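Local atomic coordinates of endo-1,3-beta-glucanase, family GH16 (Zobellia galactanivorans, PDB entry 4CRQ), a protein that probably cleaves internal beta-1,3-glucosidic bonds of laminarin, as the catalytic GH16 module of a larger modular laminarinase. Residues L5-E10 against D225-Y230; P96-L101 against F196-N201. The protein carries 1 engineered substitution. All coordinates share one frame; numbering follows the deposited sequence.

Contact 1 (L5-E10 against D225-Y230); sequences LVWQDE and DYVRVY. With CA (calcium ion), chain C.
A classic beta bulge and a calcium site mark the two ends of this antiparallel strand pair. At the bulge V6 and W7 both face V229, whose O takes the V6 N-H (2.9 Å) and, weakly, that of W7. At the other end E10 O and D225 O and OD1 bind the calcium ion. The side chain of E10 starts away from the partner strand, and rotation about CB–CG (chi2 -62°) turns the carboxylate back to R228. There R228 grips it side-on, with NH2 2.8 Å from OE1 and NE 2.9 Å from OE2. Q8 NE2 reaches E10 OE2 from above the carboxylate plane (2.7 Å). OE1 also accepts from a calcium-bound water. An alanine in place of E10 would probably leave R228 without its charge mate, and Q8 NE2 and this water without that acceptor. L5 CD1 lies over one face of Y230, 3.9 Å from the ring centroid. On the opposite sheet face the W7 ring edge meets V227, with CZ3 3.7 Å from CG1. G48 O also binds calcium, and R85 of strand 80-87 salt-bridges D225 OD2. W7, V227 and V229 pack on strand 196-204; segment 225-230 also pairs with strand 80-87.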
loop_
_atom_site.group_PDB
_atom_site.type_symbol
_atom_site.label_atom_id
_atom_site.label_comp_id
_atom_site.label_asym_id
_atom_site.label_seq_id
_atom_site.Cartn_x
_atom_site.Cartn_y
_atom_site.Cartn_z
ATOM N N LEU A 5 -12.703 4.094 16.620
ATOM C CA LEU A 5 -12.396 2.951 15.746
ATOM C C LEU A 5 -13.646 2.555 14.951
ATOM O O LEU A 5 -14.686 2.275 15.573
ATOM C CB LEU A 5 -11.854 1.778 16.552
ATOM C CG LEU A 5 -11.276 0.595 15.775
ATOM C CD1 LEU A 5 -10.015 0.968 14.967
ATOM C CD2 LEU A 5 -11.007 -0.523 16.765
ATOM N N VAL A 6 -13.555 2.535 13.618
ATOM C CA VAL A 6 -14.696 2.123 12.762
ATOM C C VAL A 6 -14.462 0.762 12.070
ATOM O O VAL A 6 -15.426 0.080 11.706
ATOM C CB VAL A 6 -15.142 3.233 11.733
ATOM C CG1 VAL A 6 -15.690 4.462 12.461
ATOM C CG2 VAL A 6 -14.022 3.652 10.782
ATOM N N TRP A 7 -13.201 0.360 11.889
ATOM C CA TRP A 7 -12.897 -0.919 11.262
ATOM C C TRP A 7 -11.512 -1.354 11.643
ATOM O O TRP A 7 -10.603 -0.518 11.847
ATOM C CB TRP A 7 -13.008 -0.811 9.722
ATOM C CG TRP A 7 -12.697 -2.110 9.041
ATOM C CD1 TRP A 7 -13.496 -3.258 8.942
ATOM C CD2 TRP A 7 -11.438 -2.455 8.367
ATOM N NE1 TRP A 7 -12.837 -4.259 8.263
ATOM C CE2 TRP A 7 -11.590 -3.838 7.879
ATOM C CE3 TRP A 7 -10.220 -1.768 8.116
ATOM C CZ2 TRP A 7 -10.556 -4.496 7.163
ATOM C CZ3 TRP A 7 -9.194 -2.444 7.399
ATOM C CH2 TRP A 7 -9.358 -3.763 6.929
ATOM N N GLN A 8 -11.315 -2.671 11.711
ATOM C CA GLN A 8 -9.993 -3.235 11.955
ATOM C C GLN A 8 -9.886 -4.636 11.424
ATOM O O GLN A 8 -10.902 -5.328 11.283
ATOM C CB GLN A 8 -9.668 -3.270 13.465
ATOM C CG GLN A 8 -10.628 -4.204 14.235
ATOM C CD GLN A 8 -10.705 -4.045 15.732
ATOM O OE1 GLN A 8 -11.817 -4.001 16.264
ATOM N NE2 GLN A 8 -9.571 -3.966 16.420
ATOM N N ASP A 9 -8.648 -5.048 11.169
ATOM C CA ASP A 9 -8.351 -6.455 10.974
ATOM C C ASP A 9 -7.105 -6.669 11.829
ATOM O O ASP A 9 -6.043 -6.117 11.512
ATOM C CB ASP A 9 -8.107 -6.891 9.514
ATOM C CG ASP A 9 -8.169 -8.421 9.369
ATOM O OD1 ASP A 9 -7.939 -9.142 10.388
ATOM O OD2 ASP A 9 -8.457 -8.905 8.266
ATOM N N GLU A 10 -7.236 -7.436 12.914
ATOM C CA GLU A 10 -6.139 -7.731 13.859
ATOM C C GLU A 10 -5.357 -9.001 13.482
ATOM O O GLU A 10 -4.337 -9.290 14.113
ATOM C CB GLU A 10 -6.693 -7.902 15.286
ATOM C CG GLU A 10 -7.431 -6.672 15.811
ATOM C CD GLU A 10 -6.557 -5.427 15.920
ATOM O OE1 GLU A 10 -5.415 -5.545 16.433
ATOM O OE2 GLU A 10 -7.008 -4.333 15.513
ATOM N N ASP A 225 0.799 -6.569 11.639
ATOM C CA ASP A 225 0.160 -6.924 12.907
ATOM C C ASP A 225 -1.336 -6.581 12.826
ATOM O O ASP A 225 -2.182 -7.367 13.302
ATOM C CB ASP A 225 0.881 -6.178 14.034
ATOM C CG ASP A 225 0.388 -6.543 15.435
ATOM O OD1 ASP A 225 -0.427 -7.516 15.624
ATOM O OD2 ASP A 225 0.819 -5.831 16.389
ATOM N N TYR A 226 -1.685 -5.437 12.250
ATOM C CA TYR A 226 -3.100 -5.072 12.127
ATOM C C TYR A 226 -3.241 -3.946 11.165
ATOM O O TYR A 226 -2.242 -3.247 10.886
ATOM C CB TYR A 226 -3.711 -4.655 13.495
ATOM C CG TYR A 226 -2.964 -3.540 14.241
ATOM C CD1 TYR A 226 -3.008 -2.181 13.798
ATOM C CD2 TYR A 226 -2.232 -3.834 15.413
ATOM C CE1 TYR A 226 -2.352 -1.155 14.501
ATOM C CE2 TYR A 226 -1.564 -2.813 16.122
ATOM C CZ TYR A 226 -1.629 -1.481 15.664
ATOM O OH TYR A 226 -1.005 -0.471 16.354
ATOM N N VAL A 227 -4.438 -3.753 10.639
ATOM C CA VAL A 227 -4.804 -2.520 9.919
ATOM C C VAL A 227 -5.988 -1.950 10.723
ATOM O O VAL A 227 -6.913 -2.716 11.078
ATOM C CB VAL A 227 -5.244 -2.760 8.458
ATOM C CG1 VAL A 227 -5.652 -1.427 7.789
ATOM C CG2 VAL A 227 -4.140 -3.475 7.649
ATOM N N ARG A 228 -5.977 -0.642 11.023
ATOM C CA ARG A 228 -7.073 -0.007 11.767
ATOM C C ARG A 228 -7.469 1.284 11.101
ATOM O O ARG A 228 -6.594 2.018 10.561
ATOM C CB ARG A 228 -6.691 0.255 13.239
ATOM C CG ARG A 228 -6.474 -0.999 14.061
ATOM C CD ARG A 228 -5.896 -0.680 15.429
ATOM N NE ARG A 228 -5.616 -1.913 16.171
ATOM C CZ ARG A 228 -4.907 -1.995 17.295
ATOM N NH1 ARG A 228 -4.378 -0.901 17.869
ATOM N NH2 ARG A 228 -4.741 -3.192 17.857
ATOM N N VAL A 229 -8.778 1.569 11.143
ATOM C CA VAL A 229 -9.310 2.825 10.604
ATOM C C VAL A 229 -10.129 3.488 11.685
ATOM O O VAL A 229 -11.042 2.853 12.238
ATOM C CB VAL A 229 -10.177 2.641 9.330
ATOM C CG1 VAL A 229 -10.788 3.975 8.869
ATOM C CG2 VAL A 229 -9.337 2.002 8.212
ATOM N N TYR A 230 -9.797 4.737 11.995
ATOM C CA TYR A 230 -10.540 5.567 12.905
ATOM C C TYR A 230 -11.177 6.720 12.140
ATOM O O TYR A 230 -10.595 7.211 11.164
ATOM C CB TYR A 230 -9.605 6.204 13.942
ATOM C CG TYR A 230 -8.901 5.234 14.860
ATOM C CD1 TYR A 230 -7.691 4.595 14.449
ATOM C CD2 TYR A 230 -9.435 4.922 16.144
ATOM C CE1 TYR A 230 -7.042 3.698 15.291
ATOM C CE2 TYR A 230 -8.783 4.022 16.998
ATOM C CZ TYR A 230 -7.586 3.412 16.569
ATOM O OH TYR A 230 -6.954 2.519 17.409
HETATM CA CA CA C . -2.343 -8.840 15.221
HETATM O O HOH W 1 -3.280 -7.155 16.536
HETATM O O HOH W 2 -3.674 -10.556 16.615
HETATM O O HOH W 3 -1.255 -9.699 17.343
#

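Contact 2 (P96-L101 against F196-N201); sequences PAFWML and FFILLN
Segments 96-101 and 196-201 run antiparallel in regular register, with strand axes 4.6 Å apart and 155° between their directions. A97–N201, W99–L199 and L101–F197 are the hydrogen-bonded pairs. Each makes two backbone bonds, such as L199 N to W99 O at 2.8 Å. F98–L200 and M100–I198 are the non-hydrogen-bonded pairs between them.

W99 and N201 carry the polar contact. W99 CG sits between the backbone N and the carbonyl carbon (chi1 53°), which swings the indole over L199. L199 CB lies above one face of the five-membered ring, 3.7 Å from its centroid. L199 CD2 extends this cover, on the same side, to the rim of the six-membered ring, 3.7 Å from W99 CZ2. At the indole edge NE1 donates to N201 OD1 over 2.7 Å. This bond is bent (144° at the hydrogen), and the oxygen is tilted from the ring plane. Further along the same sheet face, L101 CB rests off-centre over the F197 ring, while L101 CD1 meets L199 CD1 at 3.8 Å.

The other face is apolar. F98 CD1 touches L200 CD2 (3.6 Å), and the edge of the same ring meets I198 CG2. M100 lies alongside I198, with its CE 3.9 Å from I198 CG1.

F98, M100 and I198 pack on I82 of strand 80-87. W99 touches E115 and D117, part of a stretch matching the GH16 active-site signature apart from an engineered serine for one acid, so its face probably looks toward the substrate cleft. Strand 115-117 pairs with the outer side of segment 96-101, and strand 62-70 with that of segment 196-201.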
loop_
_atom_site.group_PDB
_atom_site.type_symbol
_atom_site.label_atom_id
_atom_site.label_comp_id
_atom_site.label_asym_id
_atom_site.label_seq_id
_atom_site.Cartn_x
_atom_site.Cartn_y
_atom_site.Cartn_z
ATOM N N PRO A 96 7.411 -3.387 -0.891
ATOM C CA PRO A 96 6.177 -3.492 -0.131
ATOM C C PRO A 96 5.389 -2.179 -0.161
ATOM O O PRO A 96 5.980 -1.090 -0.342
ATOM C CB PRO A 96 6.691 -3.743 1.296
ATOM C CG PRO A 96 7.990 -2.944 1.357
ATOM C CD PRO A 96 8.598 -3.234 0.007
ATOM N N ALA A 97 4.060 -2.273 0.018
ATOM C CA ALA A 97 3.234 -1.052 0.068
ATOM C C ALA A 97 1.941 -1.250 0.841
ATOM O O ALA A 97 1.422 -2.367 0.867
ATOM C CB ALA A 97 2.920 -0.539 -1.352
ATOM N N PHE A 98 1.452 -0.156 1.438
ATOM C CA PHE A 98 0.203 -0.096 2.174
ATOM C C PHE A 98 -0.430 1.152 1.593
ATOM O O PHE A 98 0.130 2.245 1.720
ATOM C CB PHE A 98 0.523 0.050 3.654
ATOM C CG PHE A 98 -0.662 0.436 4.557
ATOM C CD1 PHE A 98 -1.981 -0.104 4.422
ATOM C CD2 PHE A 98 -0.426 1.342 5.630
ATOM C CE1 PHE A 98 -3.011 0.271 5.308
ATOM C CE2 PHE A 98 -1.449 1.726 6.502
ATOM C CZ PHE A 98 -2.748 1.188 6.342
ATOM N N TRP A 99 -1.581 0.997 0.941
ATOM C CA TRP A 99 -2.135 2.088 0.141
ATOM C C TRP A 99 -3.610 2.043 -0.067
ATOM O O TRP A 99 -4.271 1.155 0.478
ATOM C CB TRP A 99 -1.367 2.173 -1.184
ATOM C CG TRP A 99 -1.253 0.899 -2.002
ATOM C CD1 TRP A 99 -0.738 -0.347 -1.623
ATOM C CD2 TRP A 99 -1.618 0.742 -3.403
ATOM N NE1 TRP A 99 -0.772 -1.238 -2.667
ATOM C CE2 TRP A 99 -1.299 -0.644 -3.769
ATOM C CE3 TRP A 99 -2.174 1.585 -4.366
ATOM C CZ2 TRP A 99 -1.529 -1.137 -5.055
ATOM C CZ3 TRP A 99 -2.393 1.088 -5.646
ATOM C CH2 TRP A 99 -2.082 -0.245 -5.989
ATOM N N MET A 100 -4.147 2.995 -0.833
ATOM C CA MET A 100 -5.603 3.114 -1.011
ATOM C C MET A 100 -5.891 3.586 -2.416
ATOM O O MET A 100 -5.106 4.348 -2.995
ATOM C CB MET A 100 -6.199 4.143 -0.031
ATOM C CG MET A 100 -5.836 3.896 1.439
ATOM S SD MET A 100 -6.594 5.089 2.554
ATOM C CE MET A 100 -8.257 4.438 2.666
ATOM N N LEU A 101 -7.007 3.135 -2.970
ATOM C CA LEU A 101 -7.473 3.582 -4.299
ATOM C C LEU A 101 -8.939 3.988 -4.249
ATOM O O LEU A 101 -9.706 3.392 -3.481
ATOM C CB LEU A 101 -7.314 2.454 -5.323
ATOM C CG LEU A 101 -5.904 2.135 -5.858
ATOM C CD1 LEU A 101 -5.868 0.770 -6.538
ATOM C CD2 LEU A 101 -5.378 3.209 -6.795
ATOM N N PHE A 196 -12.532 5.425 -0.610
ATOM C CA PHE A 196 -11.351 4.671 -1.049
ATOM C C PHE A 196 -11.281 3.323 -0.335
ATOM O O PHE A 196 -11.654 3.239 0.840
ATOM C CB PHE A 196 -10.031 5.438 -0.732
ATOM C CG PHE A 196 -9.688 6.595 -1.676
ATOM C CD1 PHE A 196 -10.577 7.655 -1.939
ATOM C CD2 PHE A 196 -8.418 6.627 -2.275
ATOM C CE1 PHE A 196 -10.203 8.684 -2.807
ATOM C CE2 PHE A 196 -8.037 7.649 -3.132
ATOM C CZ PHE A 196 -8.930 8.686 -3.405
ATOM N N PHE A 197 -10.803 2.274 -1.007
ATOM C CA PHE A 197 -10.573 0.964 -0.373
ATOM C C PHE A 197 -9.058 0.815 -0.085
ATOM O O PHE A 197 -8.234 1.587 -0.622
ATOM C CB PHE A 197 -11.134 -0.202 -1.208
ATOM C CG PHE A 197 -10.556 -0.315 -2.608
ATOM C CD1 PHE A 197 -9.377 -1.070 -2.854
ATOM C CD2 PHE A 197 -11.198 0.312 -3.707
ATOM C CE1 PHE A 197 -8.854 -1.191 -4.150
ATOM C CE2 PHE A 197 -10.667 0.201 -5.011
ATOM C CZ PHE A 197 -9.495 -0.555 -5.225
ATOM N N ILE A 198 -8.684 -0.161 0.744
ATOM C CA ILE A 198 -7.292 -0.367 1.184
ATOM C C ILE A 198 -6.623 -1.545 0.447
ATOM O O ILE A 198 -7.328 -2.548 0.129
ATOM C CB ILE A 198 -7.291 -0.621 2.708
ATOM C CG1 ILE A 198 -7.775 0.638 3.451
ATOM C CG2 ILE A 198 -5.884 -1.008 3.237
ATOM C CD1 ILE A 198 -8.112 0.445 4.934
ATOM N N LEU A 199 -5.305 -1.437 0.217
ATOM C CA LEU A 199 -4.503 -2.515 -0.378
ATOM C C LEU A 199 -3.234 -2.731 0.422
ATOM O O LEU A 199 -2.668 -1.784 1.007
ATOM C CB LEU A 199 -4.088 -2.176 -1.831
ATOM C CG LEU A 199 -5.222 -1.840 -2.822
ATOM C CD1 LEU A 199 -5.425 -0.337 -2.933
ATOM C CD2 LEU A 199 -4.921 -2.390 -4.207
ATOM N N LEU A 200 -2.804 -3.999 0.438
ATOM C CA LEU A 200 -1.497 -4.409 0.962
ATOM C C LEU A 200 -0.865 -5.316 -0.063
ATOM O O LEU A 200 -1.538 -6.209 -0.615
ATOM C CB LEU A 200 -1.665 -5.190 2.280
ATOM C CG LEU A 200 -2.011 -4.364 3.515
ATOM C CD1 LEU A 200 -2.474 -5.323 4.596
ATOM C CD2 LEU A 200 -0.837 -3.505 4.001
ATOM N N ASN A 201 0.431 -5.135 -0.306
ATOM C CA ASN A 201 1.141 -6.045 -1.232
ATOM C C ASN A 201 2.621 -5.995 -1.031
ATOM O O ASN A 201 3.147 -5.072 -0.360
ATOM C CB ASN A 201 0.853 -5.677 -2.719
ATOM C CG ASN A 201 1.528 -4.351 -3.133
ATOM O OD1 ASN A 201 1.051 -3.284 -2.755
ATOM N ND2 ASN A 201 2.641 -4.415 -3.881
#

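How the contacts relate
The chain enters contact 1 at once, through segment 5-10. It passes through strands 49-59, 62-70 and 80-87 before segment 96-101 opens contact 2. Segment 196-201 closes that loop after 94 residues, and the next strand, 220-231, returns to segment 5-10 and closes contact 1. Contact 2 thus nests inside contact 1. They belong to facing layers of the GH16 beta-jelly-roll sandwich, with centres 14 Å apart. W7, V227 and V229 of contact 1 meet F98, I198 and L200 of contact 2 in the core between them. V229 CG2 lies 3.8 Å from I198 CD1. Contact 1 joins the first and last strands, its calcium at the end away from the termini; contact 2 is central.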